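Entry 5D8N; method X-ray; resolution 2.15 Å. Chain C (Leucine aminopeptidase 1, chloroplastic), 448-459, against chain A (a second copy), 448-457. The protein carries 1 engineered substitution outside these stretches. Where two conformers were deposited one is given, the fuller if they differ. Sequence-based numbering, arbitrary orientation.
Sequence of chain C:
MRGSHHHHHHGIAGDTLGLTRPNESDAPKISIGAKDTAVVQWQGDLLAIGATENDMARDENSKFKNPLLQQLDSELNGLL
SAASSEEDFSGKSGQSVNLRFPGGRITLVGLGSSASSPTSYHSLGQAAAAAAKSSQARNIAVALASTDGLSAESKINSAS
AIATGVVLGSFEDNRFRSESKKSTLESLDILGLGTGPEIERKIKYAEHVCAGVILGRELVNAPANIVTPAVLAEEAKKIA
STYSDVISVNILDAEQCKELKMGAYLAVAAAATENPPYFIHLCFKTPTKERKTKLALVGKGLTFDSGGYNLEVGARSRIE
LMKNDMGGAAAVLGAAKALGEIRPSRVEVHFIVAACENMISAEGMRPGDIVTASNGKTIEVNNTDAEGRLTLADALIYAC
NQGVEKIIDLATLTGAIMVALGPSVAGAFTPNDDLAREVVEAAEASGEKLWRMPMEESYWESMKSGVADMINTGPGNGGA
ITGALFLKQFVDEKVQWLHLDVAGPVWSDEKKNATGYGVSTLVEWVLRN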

# COMPACT_ATOMS: atom_id res chain seq x y z
N GLU C 448 -26.90 -22.90 14.69
CA GLU C 448 -25.70 -22.15 14.38
C GLU C 448 -24.96 -22.68 13.15
O GLU C 448 -25.01 -23.87 12.87
CB GLU C 448 -24.78 -22.12 15.61
CG GLU C 448 -25.38 -21.33 16.79
CD GLU C 448 -24.36 -20.88 17.84
OE1 GLU C 448 -23.65 -21.73 18.40
OE2 GLU C 448 -24.34 -19.69 18.22
N LYS C 449 -24.29 -21.79 12.42
CA LYS C 449 -23.61 -22.14 11.19
C LYS C 449 -22.12 -22.39 11.41
O LYS C 449 -21.35 -21.49 11.82
CB LYS C 449 -23.75 -21.02 10.17
CG LYS C 449 -25.18 -20.70 9.76
CD LYS C 449 -25.21 -19.47 8.86
CE LYS C 449 -26.61 -18.87 8.69
NZ LYS C 449 -27.28 -19.56 7.59
N LEU C 450 -21.69 -23.60 11.03
CA LEU C 450 -20.28 -23.93 10.95
C LEU C 450 -20.01 -24.95 9.85
O LEU C 450 -20.93 -25.54 9.28
CB LEU C 450 -19.79 -24.43 12.32
CG LEU C 450 -20.51 -25.61 12.97
CD1 LEU C 450 -20.13 -26.95 12.37
CD2 LEU C 450 -20.20 -25.63 14.45
N TRP C 451 -18.74 -25.16 9.53
CA TRP C 451 -18.35 -26.00 8.41
C TRP C 451 -16.97 -26.55 8.66
O TRP C 451 -16.03 -25.83 9.00
CB TRP C 451 -18.31 -25.20 7.13
CG TRP C 451 -18.17 -26.00 5.90
CD1 TRP C 451 -17.04 -26.20 5.18
CD2 TRP C 451 -19.23 -26.62 5.15
NE1 TRP C 451 -17.29 -27.00 4.10
CE2 TRP C 451 -18.64 -27.22 4.02
CE3 TRP C 451 -20.58 -26.84 5.41
CZ2 TRP C 451 -19.36 -27.94 3.10
CZ3 TRP C 451 -21.33 -27.50 4.46
CH2 TRP C 451 -20.71 -28.09 3.34
N ARG C 452 -16.88 -27.87 8.58
CA ARG C 452 -15.62 -28.51 8.75
C ARG C 452 -14.65 -28.14 7.63
O ARG C 452 -15.04 -28.13 6.46
CB ARG C 452 -15.78 -30.03 8.85
CG ARG C 452 -14.50 -30.70 9.38
CD ARG C 452 -14.57 -32.20 9.26
NE ARG C 452 -13.38 -32.84 9.81
CZ ARG C 452 -13.26 -34.16 9.96
NH1 ARG C 452 -14.20 -34.98 9.51
NH2 ARG C 452 -12.15 -34.65 10.49
N MET C 453 -13.40 -27.88 8.00
CA MET C 453 -12.32 -27.61 7.06
C MET C 453 -11.21 -28.64 7.28
O MET C 453 -11.07 -29.21 8.35
CB MET C 453 -11.79 -26.20 7.29
CG MET C 453 -12.83 -25.12 7.04
SD MET C 453 -13.13 -24.94 5.27
CE MET C 453 -11.65 -24.07 4.77
N PRO C 454 -10.41 -28.90 6.24
CA PRO C 454 -9.50 -30.03 6.35
C PRO C 454 -8.23 -29.66 7.10
O PRO C 454 -7.65 -28.60 6.87
CB PRO C 454 -9.17 -30.33 4.89
CG PRO C 454 -9.26 -28.99 4.22
CD PRO C 454 -10.37 -28.27 4.92
N MET C 455 -7.70 -30.59 7.87
CA MET C 455 -6.37 -30.39 8.44
C MET C 455 -5.32 -31.00 7.54
O MET C 455 -4.86 -32.11 7.76
CB MET C 455 -6.34 -30.96 9.86
CG MET C 455 -7.19 -30.07 10.78
SD MET C 455 -7.10 -30.43 12.54
CE MET C 455 -5.41 -29.95 12.81
N GLU C 456 -5.09 -30.34 6.41
CA GLU C 456 -4.22 -30.84 5.35
C GLU C 456 -2.79 -30.90 5.89
O GLU C 456 -2.13 -29.86 6.03
CB GLU C 456 -4.33 -29.93 4.12
CG GLU C 456 -3.31 -30.21 3.02
CD GLU C 456 -3.33 -31.67 2.56
OE1 GLU C 456 -4.43 -32.25 2.42
OE2 GLU C 456 -2.22 -32.24 2.36
N GLU C 457 -2.28 -32.11 6.09
CA GLU C 457 -1.01 -32.34 6.80
C GLU C 457 0.18 -31.75 6.05
O GLU C 457 1.17 -31.37 6.65
CB GLU C 457 -0.72 -33.84 7.05
CG GLU C 457 -0.60 -34.75 5.82
CD GLU C 457 0.79 -34.96 5.22
OE1 GLU C 457 0.88 -35.23 4.00
OE2 GLU C 457 1.83 -34.91 5.92
N SER C 458 0.12 -31.79 4.72
CA SER C 458 1.26 -31.39 3.90
C SER C 458 1.61 -29.93 4.14
O SER C 458 2.68 -29.50 3.76
CB SER C 458 1.03 -31.63 2.40
OG SER C 458 -0.03 -30.84 1.87
N TYR C 459 0.73 -29.17 4.77
CA TYR C 459 1.01 -27.76 4.96
C TYR C 459 1.90 -27.54 6.20
O TYR C 459 2.36 -26.43 6.44
CB TYR C 459 -0.28 -26.94 5.02
CG TYR C 459 -1.11 -26.93 3.76
CD1 TYR C 459 -0.56 -27.25 2.52
CD2 TYR C 459 -2.44 -26.57 3.80
CE1 TYR C 459 -1.33 -27.22 1.38
CE2 TYR C 459 -3.20 -26.49 2.66
CZ TYR C 459 -2.68 -26.89 1.46
OH TYR C 459 -3.46 -26.85 0.32
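Chain A 448-457: EKLWRMPMEE

Chain A brings the same segment against chain C in nearly antiparallel fashion. In each copy a short extended strand runs through C:Trp451 and A:Trp451 respectively, and the two strand axes run at 156° to one another, no closer than 9.6 Å. That spacing is too wide for backbone pairing, so side chains bridge the gap. The register is close to twofold symmetric: C:Lys449 lies opposite A:Glu456, C:Trp451 opposite A:Pro454, C:Pro454 opposite A:Trp451, and C:Glu456 opposite A:Lys449.

C:Glu448 makes no contact. C:Lys449 points toward chain A, and its long aliphatic chain carries the ammonium across to a carboxylate: NZ of C:Lys449 lies 3.2 Å from OE2 of A:Glu456, a hydrogen-bonded salt bridge. Two waters also join this lysine to A:Glu456, donating to the carboxylate and accepting weakly from NZ. In the extended chain the next residue, C:Leu450, is out of reach.

C:Trp451, whose CA-to-CB bond again points toward chain A, has the largest area covered by the partner stretch. With chi1 in the t well, its indole reaches across so that NE1 donates to the backbone O of A:Arg452 at 2.9 Å. Tryptophan suits this place because one side chain supplies both a polar N-H at the ring edge and a broad apolar face. Over that face sits A:Pro454, its CD 3.5 Å from the centroid of the five-membered ring of C:Trp451 and only 8° off the normal, a CH-pi contact.

C:Arg452 returns the backbone bond: its O accepts from NE1 of A:Trp451 at 2.9 Å. Its side chain leaves sideways and fully extended, packing CG 4.2 Å from CZ2 of A:Trp451, while its guanidinium is hydrogen-bonded elsewhere in the structure. C:Met453 starts away from chain A, but its flexible chain, m at all three chi angles, brings SD to within 3.6 Å of SD of A:Met453, an apolar contact between equivalent residues. The same sulfur lies obliquely to the A:Trp451 ring.

C:Pro454 repeats the CH-pi contact in reverse, CD being 3.5 Å from the five-membered ring centroid of A:Trp451; its compact, rigid ring lies flush on the indole. C:Met455 points away and takes no part. C:Glu456 closes the pattern with a shorter salt bridge, OE2 to NZ of A:Lys449 at 2.9 Å. The same oxygen, OE2 of C:Glu456, accepts from OG of C:Ser458 at 2.6 Å, within the 3-10 segment that begins at C:Glu457, so the hydroxyl helps hold the carboxylate facing the lysine.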

# COMPACT_ATOMS: atom_id res chain seq x y z
N GLU A 448 -6.60 -37.25 -6.25
CA GLU A 448 -6.54 -35.79 -6.27
C GLU A 448 -7.22 -35.21 -5.02
O GLU A 448 -8.16 -35.78 -4.47
CB GLU A 448 -7.17 -35.25 -7.55
CG GLU A 448 -6.37 -35.62 -8.79
CD GLU A 448 -6.67 -34.76 -10.02
OE1 GLU A 448 -7.84 -34.71 -10.45
OE2 GLU A 448 -5.71 -34.30 -10.67
N LYS A 449 -6.77 -34.03 -4.60
CA LYS A 449 -7.25 -33.40 -3.36
C LYS A 449 -8.26 -32.31 -3.64
O LYS A 449 -7.97 -31.35 -4.37
CB LYS A 449 -6.11 -32.77 -2.57
CG LYS A 449 -5.05 -33.75 -2.10
CD LYS A 449 -3.91 -33.01 -1.41
CE LYS A 449 -2.80 -34.03 -1.15
NZ LYS A 449 -1.83 -33.64 -0.11
N LEU A 450 -9.42 -32.44 -3.00
CA LEU A 450 -10.47 -31.43 -3.05
C LEU A 450 -11.31 -31.48 -1.79
O LEU A 450 -11.26 -32.44 -1.02
CB LEU A 450 -11.32 -31.58 -4.33
CG LEU A 450 -12.01 -32.90 -4.66
CD1 LEU A 450 -13.26 -33.10 -3.82
CD2 LEU A 450 -12.40 -32.95 -6.12
N TRP A 451 -12.11 -30.44 -1.57
CA TRP A 451 -12.89 -30.32 -0.35
C TRP A 451 -14.14 -29.50 -0.67
O TRP A 451 -14.06 -28.41 -1.23
CB TRP A 451 -12.07 -29.61 0.72
CG TRP A 451 -12.66 -29.63 2.11
CD1 TRP A 451 -13.42 -28.66 2.69
CD2 TRP A 451 -12.57 -30.69 3.07
NE1 TRP A 451 -13.75 -29.02 3.99
CE2 TRP A 451 -13.21 -30.26 4.25
CE3 TRP A 451 -12.04 -31.99 3.02
CZ2 TRP A 451 -13.38 -31.09 5.35
CZ3 TRP A 451 -12.10 -32.79 4.17
CH2 TRP A 451 -12.78 -32.32 5.33
N ARG A 452 -15.29 -30.03 -0.28
CA ARG A 452 -16.52 -29.29 -0.47
C ARG A 452 -16.57 -28.07 0.45
O ARG A 452 -16.18 -28.11 1.62
CB ARG A 452 -17.73 -30.18 -0.22
CG ARG A 452 -19.01 -29.54 -0.72
CD ARG A 452 -20.24 -30.31 -0.26
NE ARG A 452 -21.47 -29.80 -0.84
CZ ARG A 452 -22.68 -30.31 -0.62
NH1 ARG A 452 -22.82 -31.42 0.07
NH2 ARG A 452 -23.75 -29.81 -1.23
N MET A 453 -17.05 -26.97 -0.12
CA MET A 453 -17.25 -25.73 0.62
C MET A 453 -18.70 -25.31 0.47
O MET A 453 -19.38 -25.68 -0.49
CB MET A 453 -16.35 -24.63 0.03
CG MET A 453 -14.88 -24.95 0.19
SD MET A 453 -14.33 -24.70 1.89
CE MET A 453 -14.30 -22.93 1.97
N PRO A 454 -19.22 -24.56 1.45
CA PRO A 454 -20.67 -24.37 1.48
C PRO A 454 -21.11 -23.26 0.53
O PRO A 454 -20.50 -22.20 0.47
CB PRO A 454 -20.90 -23.92 2.93
CG PRO A 454 -19.64 -23.19 3.30
CD PRO A 454 -18.53 -23.95 2.60
N MET A 455 -22.24 -23.46 -0.13
CA MET A 455 -22.88 -22.38 -0.85
C MET A 455 -23.84 -21.59 0.03
O MET A 455 -25.06 -21.81 -0.00
CB MET A 455 -23.57 -22.94 -2.09
CG MET A 455 -22.49 -23.41 -3.07
SD MET A 455 -23.12 -23.85 -4.69
CE MET A 455 -23.59 -22.23 -5.29
N GLU A 456 -23.27 -20.83 0.95
CA GLU A 456 -24.03 -20.12 1.97
C GLU A 456 -24.93 -19.04 1.37
O GLU A 456 -24.42 -18.02 0.90
CB GLU A 456 -23.07 -19.51 2.99
CG GLU A 456 -23.71 -18.59 4.00
CD GLU A 456 -24.89 -19.20 4.74
OE1 GLU A 456 -24.81 -20.38 5.15
OE2 GLU A 456 -25.94 -18.53 4.88
N GLU A 457 -26.24 -19.29 1.34
CA GLU A 457 -27.19 -18.50 0.54
C GLU A 457 -27.28 -17.05 1.00
O GLU A 457 -27.50 -16.15 0.20
CB GLU A 457 -28.62 -19.06 0.58
CG GLU A 457 -29.26 -19.15 1.98
CD GLU A 457 -30.05 -17.91 2.49
OE1 GLU A 457 -30.15 -17.74 3.73
OE2 GLU A 457 -30.66 -17.15 1.70
O HOH W 1 -27.17 -21.64 5.10
O HOH W 2 -28.70 -19.35 5.09